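Local coordinates for hypothetical protein NE0471 (Nitrosomonas europaea, PDB 2AUW), which is of unknown function but has a helical part consistent with a helix-turn-helix and may bind DNA, at residues B[77-81]-B[91-95]; B[95-99]-B[120-124]. One frame throughout, in Å; residues are numbered along the deposited sequence.

Overall arrangement
Both contacts use helix 92-101, contact 1 its N-terminal turn and contact 2 the following turn, 95-99. Phe95 belongs to both ranges but makes its contacts across the segments in contact 2. Contact 1 joins this helix to helix 76-86, whose segment 77-81 lies within the DUF2442 range, and sits at the centre of the chain. Contact 2 joins it to helix 117-124 within the helical C-terminal part. Their centres are about 10 Å apart, and they touch directly: His92 CB lies 3.3 Å from Tyr123 O and 3.6 Å from Arg124 O. No active site is known; the side chain of Glu93 in contact 1 is about 4 Å from a bound formic acid, probably from the crystallisation liquor.

Contact 1. Residues B[77-81]-B[91-95]; sequences DNVYA and SHEMF
An N-capped helix start packs against the side of helix 76-86: segment 77-81 is helical throughout, and 91-95 enters helix 92-101 after Ser91. Tyr80 packs on Leu32 of strand 31-35 and hydrogen-bonds Glu30, so the contact joins the sheet-bearing part to the C-terminal helices. The CA atoms of Ala81 and Ser91, 5.1 Å apart, set the register. Ser91, the N-cap (phi/psi -88/160°, p rotamer), accepts at OG from Met94 N at 3.1 Å; OG also bonds to Glu85. Ser91 CB lies 3.8 Å from Ala81 CB. His92 (chi1 74°) places CE1 3.3 Å from Asp77 O and 3.9 Å from Ala81 CB, with His92 ND1 at the Tyr80 ring edge, 4.2 Å from Tyr80 CD2. Glu93 (m, t), whose CA-to-CB bond points toward 77-81, brings CD 3.4 Å from Ala81 CB. Glu93 OE2 lies 4.4 Å from Asp77 OD2, like charges bridged by one water that donates to Glu93 OE2 at 2.7 Å and Asp77 OD2 at 2.5 Å, and bonds His92 NE2 at 2.9 Å.

Contact 2. Residues B[95-99]-B[120-124]; sequences FGDWM and VSYYR
Tyr123 meets the Phe95 ring in two ways at once. Its CB sits 4.0 Å from the ring centroid, 15° off the normal, a CH-pi contact, while the edge of its own ring is directed at the same aromatic in an edge-to-face pair (centroids 5.8 Å apart, planes at 72°). Phe95 achieves this with chi1 t (-173°) and chi2 79°; Tyr123 uses chi1 m. Residues 95-99 and 120-124 are both alpha-helical, from helices 92-101 and 117-124. Their axes pass 10.3 Å apart at closest, with N-to-C directions at 122°. No hydrogen bond crosses; the contact rests on apolar and aromatic side chains. Phe95 CE2 reaches Val120 O at 3.5 Å and Val120 CG1 at 3.9 Å. One turn further along, Met99 (m, t, m; selenomethionine) sets SE 3.9 Å from Val120 CG1. Arg124 contributes its aliphatic part, CB lying 4.3 Å from Phe95 CD2, whereas its guanidinium leads away to Asn4 O and a salt bridge with Glu5. Leu113 and Cys138 extend the core around Phe95. Helix 92-101 packing on 117-124, the second of the short pair 106-113 and 117-124, is consistent with a helix-turn-helix in which 117-124 would take the recognition-helix position.

Contact 1. Residues B[77-81]-B[91-95]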
loop_
_atom_site.group_PDB
_atom_site.type_symbol
_atom_site.label_atom_id
_atom_site.label_comp_id
_atom_site.label_asym_id
_atom_site.label_seq_id
_atom_site.Cartn_x
_atom_site.Cartn_y
_atom_site.Cartn_z
ATOM N N ASP B 77 5.635 -10.814 -14.801
ATOM C CA ASP B 77 5.008 -9.537 -15.122
ATOM C C ASP B 77 5.101 -9.241 -16.624
ATOM O O ASP B 77 4.138 -8.735 -17.219
ATOM C CB ASP B 77 5.567 -8.381 -14.261
ATOM C CG ASP B 77 7.101 -8.227 -14.361
ATOM O OD1 ASP B 77 7.826 -9.240 -14.418
ATOM O OD2 ASP B 77 7.572 -7.074 -14.417
ATOM N N ASN B 78 6.270 -9.494 -17.219
ATOM C CA ASN B 78 6.416 -9.321 -18.678
ATOM C C ASN B 78 5.507 -10.292 -19.421
ATOM O O ASN B 78 4.857 -9.922 -20.379
ATOM C CB ASN B 78 7.874 -9.537 -19.111
ATOM C CG ASN B 78 8.839 -8.698 -18.298
ATOM O OD1 ASN B 78 8.643 -7.501 -18.117
ATOM N ND2 ASN B 78 9.845 -9.343 -17.742
ATOM N N VAL B 79 5.464 -11.549 -18.975
ATOM C CA VAL B 79 4.598 -12.542 -19.663
ATOM C C VAL B 79 3.141 -12.116 -19.639
ATOM O O VAL B 79 2.445 -12.174 -20.649
ATOM C CB VAL B 79 4.756 -13.971 -19.108
ATOM C CG1 VAL B 79 3.693 -14.880 -19.762
ATOM C CG2 VAL B 79 6.171 -14.489 -19.426
ATOM N N TYR B 80 2.691 -11.638 -18.469
ATOM C CA TYR B 80 1.331 -11.094 -18.355
ATOM C C TYR B 80 1.078 -9.951 -19.364
ATOM O O TYR B 80 0.077 -9.954 -20.111
ATOM C CB TYR B 80 1.107 -10.651 -16.896
ATOM C CG TYR B 80 -0.297 -10.309 -16.550
ATOM C CD1 TYR B 80 -1.194 -11.309 -16.103
ATOM C CD2 TYR B 80 -0.745 -9.000 -16.622
ATOM C CE1 TYR B 80 -2.494 -10.994 -15.754
ATOM C CE2 TYR B 80 -2.060 -8.677 -16.293
ATOM C CZ TYR B 80 -2.922 -9.688 -15.859
ATOM O OH TYR B 80 -4.197 -9.321 -15.522
ATOM N N ALA B 81 1.989 -8.970 -19.386
ATOM C CA ALA B 81 1.908 -7.853 -20.348
ATOM C C ALA B 81 1.813 -8.324 -21.810
ATOM O O ALA B 81 0.991 -7.791 -22.583
ATOM C CB ALA B 81 3.101 -6.925 -20.188
ATOM N N SER B 91 -1.607 -3.085 -21.833
ATOM C CA SER B 91 -0.928 -3.682 -20.694
ATOM C C SER B 91 -0.542 -2.630 -19.667
ATOM O O SER B 91 -0.420 -1.431 -19.978
ATOM C CB SER B 91 0.347 -4.459 -21.114
ATOM O OG SER B 91 1.239 -3.515 -21.723
ATOM N N HIS B 92 -0.312 -3.099 -18.442
ATOM C CA HIS B 92 0.275 -2.255 -17.399
ATOM C C HIS B 92 1.677 -1.716 -17.768
ATOM O O HIS B 92 2.066 -0.651 -17.290
ATOM C CB HIS B 92 0.348 -3.035 -16.073
ATOM C CG HIS B 92 1.424 -4.068 -16.047
ATOM N ND1 HIS B 92 1.303 -5.282 -16.683
ATOM C CD2 HIS B 92 2.646 -4.069 -15.455
ATOM C CE1 HIS B 92 2.408 -5.984 -16.497
ATOM N NE2 HIS B 92 3.240 -5.267 -15.755
ATOM N N GLU B 93 2.420 -2.459 -18.593
ATOM C CA GLU B 93 3.734 -1.995 -19.101
ATOM C C GLU B 93 3.623 -0.835 -20.068
ATOM O O GLU B 93 4.393 0.107 -19.972
ATOM C CB GLU B 93 4.532 -3.137 -19.731
ATOM C CG GLU B 93 4.985 -4.151 -18.710
ATOM C CD GLU B 93 5.927 -5.202 -19.271
ATOM O OE1 GLU B 93 6.194 -5.230 -20.480
ATOM O OE2 GLU B 93 6.396 -6.017 -18.485
HETATM N N MSE B 94 2.651 -0.877 -20.971
HETATM C CA MSE B 94 2.386 0.258 -21.865
HETATM C C MSE B 94 2.080 1.510 -21.040
HETATM O O MSE B 94 2.591 2.607 -21.309
HETATM C CB MSE B 94 1.222 -0.080 -22.818
HETATM C CG MSE B 94 1.624 -1.014 -23.953
HETATM SE SE MSE B 94 0.073 -1.735 -24.844
HETATM C CE MSE B 94 -0.666 -0.083 -25.590
ATOM N N PHE B 95 1.276 1.327 -19.996
ATOM C CA PHE B 95 0.881 2.402 -19.096
ATOM C C PHE B 95 2.079 2.911 -18.281
ATOM O O PHE B 95 2.301 4.131 -18.174
ATOM C CB PHE B 95 -0.245 1.915 -18.161
ATOM C CG PHE B 95 -0.843 3.003 -17.298
ATOM C CD1 PHE B 95 -1.787 3.895 -17.835
ATOM C CD2 PHE B 95 -0.468 3.139 -15.958
ATOM C CE1 PHE B 95 -2.363 4.921 -17.067
ATOM C CE2 PHE B 95 -1.035 4.165 -15.155
ATOM C CZ PHE B 95 -1.998 5.055 -15.720
HETATM O O HOH W 1 6.150 -5.561 -15.800
#

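Contact 2. Residues B[95-99]-B[120-124]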
loop_
_atom_site.group_PDB
_atom_site.type_symbol
_atom_site.label_atom_id
_atom_site.label_comp_id
_atom_site.label_asym_id
_atom_site.label_seq_id
_atom_site.Cartn_x
_atom_site.Cartn_y
_atom_site.Cartn_z
ATOM N N PHE B 95 1.276 1.327 -19.996
ATOM C CA PHE B 95 0.881 2.402 -19.096
ATOM C C PHE B 95 2.079 2.911 -18.281
ATOM O O PHE B 95 2.301 4.131 -18.174
ATOM C CB PHE B 95 -0.245 1.915 -18.161
ATOM C CG PHE B 95 -0.843 3.003 -17.298
ATOM C CD1 PHE B 95 -1.787 3.895 -17.835
ATOM C CD2 PHE B 95 -0.468 3.139 -15.958
ATOM C CE1 PHE B 95 -2.363 4.921 -17.067
ATOM C CE2 PHE B 95 -1.035 4.165 -15.155
ATOM C CZ PHE B 95 -1.998 5.055 -15.720
ATOM N N GLY B 96 2.836 1.989 -17.703
ATOM C CA GLY B 96 4.070 2.340 -16.973
ATOM C C GLY B 96 5.120 3.025 -17.848
ATOM O O GLY B 96 5.772 3.980 -17.405
ATOM N N ASP B 97 5.263 2.573 -19.089
ATOM C CA ASP B 97 6.159 3.212 -20.071
ATOM C C ASP B 97 5.719 4.652 -20.363
ATOM O O ASP B 97 6.556 5.554 -20.435
ATOM C CB ASP B 97 6.177 2.427 -21.382
ATOM C CG ASP B 97 6.966 1.117 -21.292
ATOM O OD1 ASP B 97 7.576 0.825 -20.244
ATOM O OD2 ASP B 97 6.969 0.382 -22.294
ATOM N N TRP B 98 4.406 4.866 -20.519
ATOM C CA TRP B 98 3.858 6.212 -20.675
ATOM C C TRP B 98 4.177 7.126 -19.491
ATOM O O TRP B 98 4.551 8.279 -19.690
ATOM C CB TRP B 98 2.342 6.167 -20.963
ATOM C CG TRP B 98 1.651 7.493 -20.878
ATOM C CD1 TRP B 98 1.544 8.443 -21.859
ATOM C CD2 TRP B 98 0.917 7.993 -19.752
ATOM N NE1 TRP B 98 0.815 9.523 -21.392
ATOM C CE2 TRP B 98 0.417 9.265 -20.106
ATOM C CE3 TRP B 98 0.640 7.480 -18.468
ATOM C CZ2 TRP B 98 -0.345 10.039 -19.227
ATOM C CZ3 TRP B 98 -0.117 8.263 -17.579
ATOM C CH2 TRP B 98 -0.585 9.530 -17.970
HETATM N N MSE B 99 4.048 6.616 -18.267
HETATM C CA MSE B 99 4.453 7.379 -17.082
HETATM C C MSE B 99 5.962 7.686 -17.087
HETATM O O MSE B 99 6.388 8.845 -16.905
HETATM C CB MSE B 99 4.089 6.626 -15.797
HETATM C CG MSE B 99 2.567 6.502 -15.523
HETATM SE SE MSE B 99 2.263 5.568 -13.820
HETATM C CE MSE B 99 3.575 4.270 -14.028
ATOM N N VAL B 120 -4.628 5.325 -10.961
ATOM C CA VAL B 120 -3.308 5.273 -11.591
ATOM C C VAL B 120 -2.491 4.084 -11.064
ATOM O O VAL B 120 -1.932 3.320 -11.843
ATOM C CB VAL B 120 -2.532 6.607 -11.431
ATOM C CG1 VAL B 120 -1.090 6.499 -11.990
ATOM C CG2 VAL B 120 -3.302 7.750 -12.127
ATOM N N SER B 121 -2.383 3.965 -9.745
ATOM C CA SER B 121 -1.704 2.830 -9.128
ATOM C C SER B 121 -2.306 1.471 -9.540
ATOM O O SER B 121 -1.585 0.549 -9.884
ATOM C CB SER B 121 -1.752 2.961 -7.614
ATOM O OG SER B 121 -1.092 1.871 -7.009
ATOM N N TYR B 122 -3.624 1.357 -9.528
ATOM C CA TYR B 122 -4.263 0.084 -9.918
ATOM C C TYR B 122 -3.898 -0.357 -11.330
ATOM O O TYR B 122 -3.587 -1.532 -11.555
ATOM C CB TYR B 122 -5.784 0.140 -9.725
ATOM C CG TYR B 122 -6.211 -0.361 -8.343
ATOM C CD1 TYR B 122 -7.063 -1.460 -8.212
ATOM C CD2 TYR B 122 -5.725 0.232 -7.175
ATOM C CE1 TYR B 122 -7.453 -1.944 -6.965
ATOM C CE2 TYR B 122 -6.133 -0.233 -5.897
ATOM C CZ TYR B 122 -6.992 -1.323 -5.807
ATOM O OH TYR B 122 -7.402 -1.810 -4.574
ATOM N N TYR B 123 -3.914 0.607 -12.247
ATOM C CA TYR B 123 -3.526 0.373 -13.647
ATOM C C TYR B 123 -2.043 0.029 -13.765
ATOM O O TYR B 123 -1.666 -0.905 -14.480
ATOM C CB TYR B 123 -3.843 1.592 -14.507
ATOM C CG TYR B 123 -5.315 1.947 -14.658
ATOM C CD1 TYR B 123 -5.716 3.283 -14.769
ATOM C CD2 TYR B 123 -6.314 0.955 -14.711
ATOM C CE1 TYR B 123 -7.088 3.637 -14.929
ATOM C CE2 TYR B 123 -7.664 1.303 -14.862
ATOM C CZ TYR B 123 -8.044 2.634 -14.960
ATOM O OH TYR B 123 -9.390 2.967 -15.091
ATOM N N ARG B 124 -1.210 0.797 -13.060
ATOM C CA ARG B 124 0.239 0.629 -13.089
ATOM C C ARG B 124 0.658 -0.776 -12.614
ATOM O O ARG B 124 1.622 -1.339 -13.113
ATOM C CB ARG B 124 0.871 1.686 -12.154
ATOM C CG ARG B 124 2.345 1.916 -12.316
ATOM C CD ARG B 124 2.871 2.846 -11.222
ATOM N NE ARG B 124 3.229 2.151 -9.974
ATOM C CZ ARG B 124 4.398 1.537 -9.739
ATOM N NH1 ARG B 124 4.612 0.953 -8.566
ATOM N NH2 ARG B 124 5.356 1.499 -10.661
#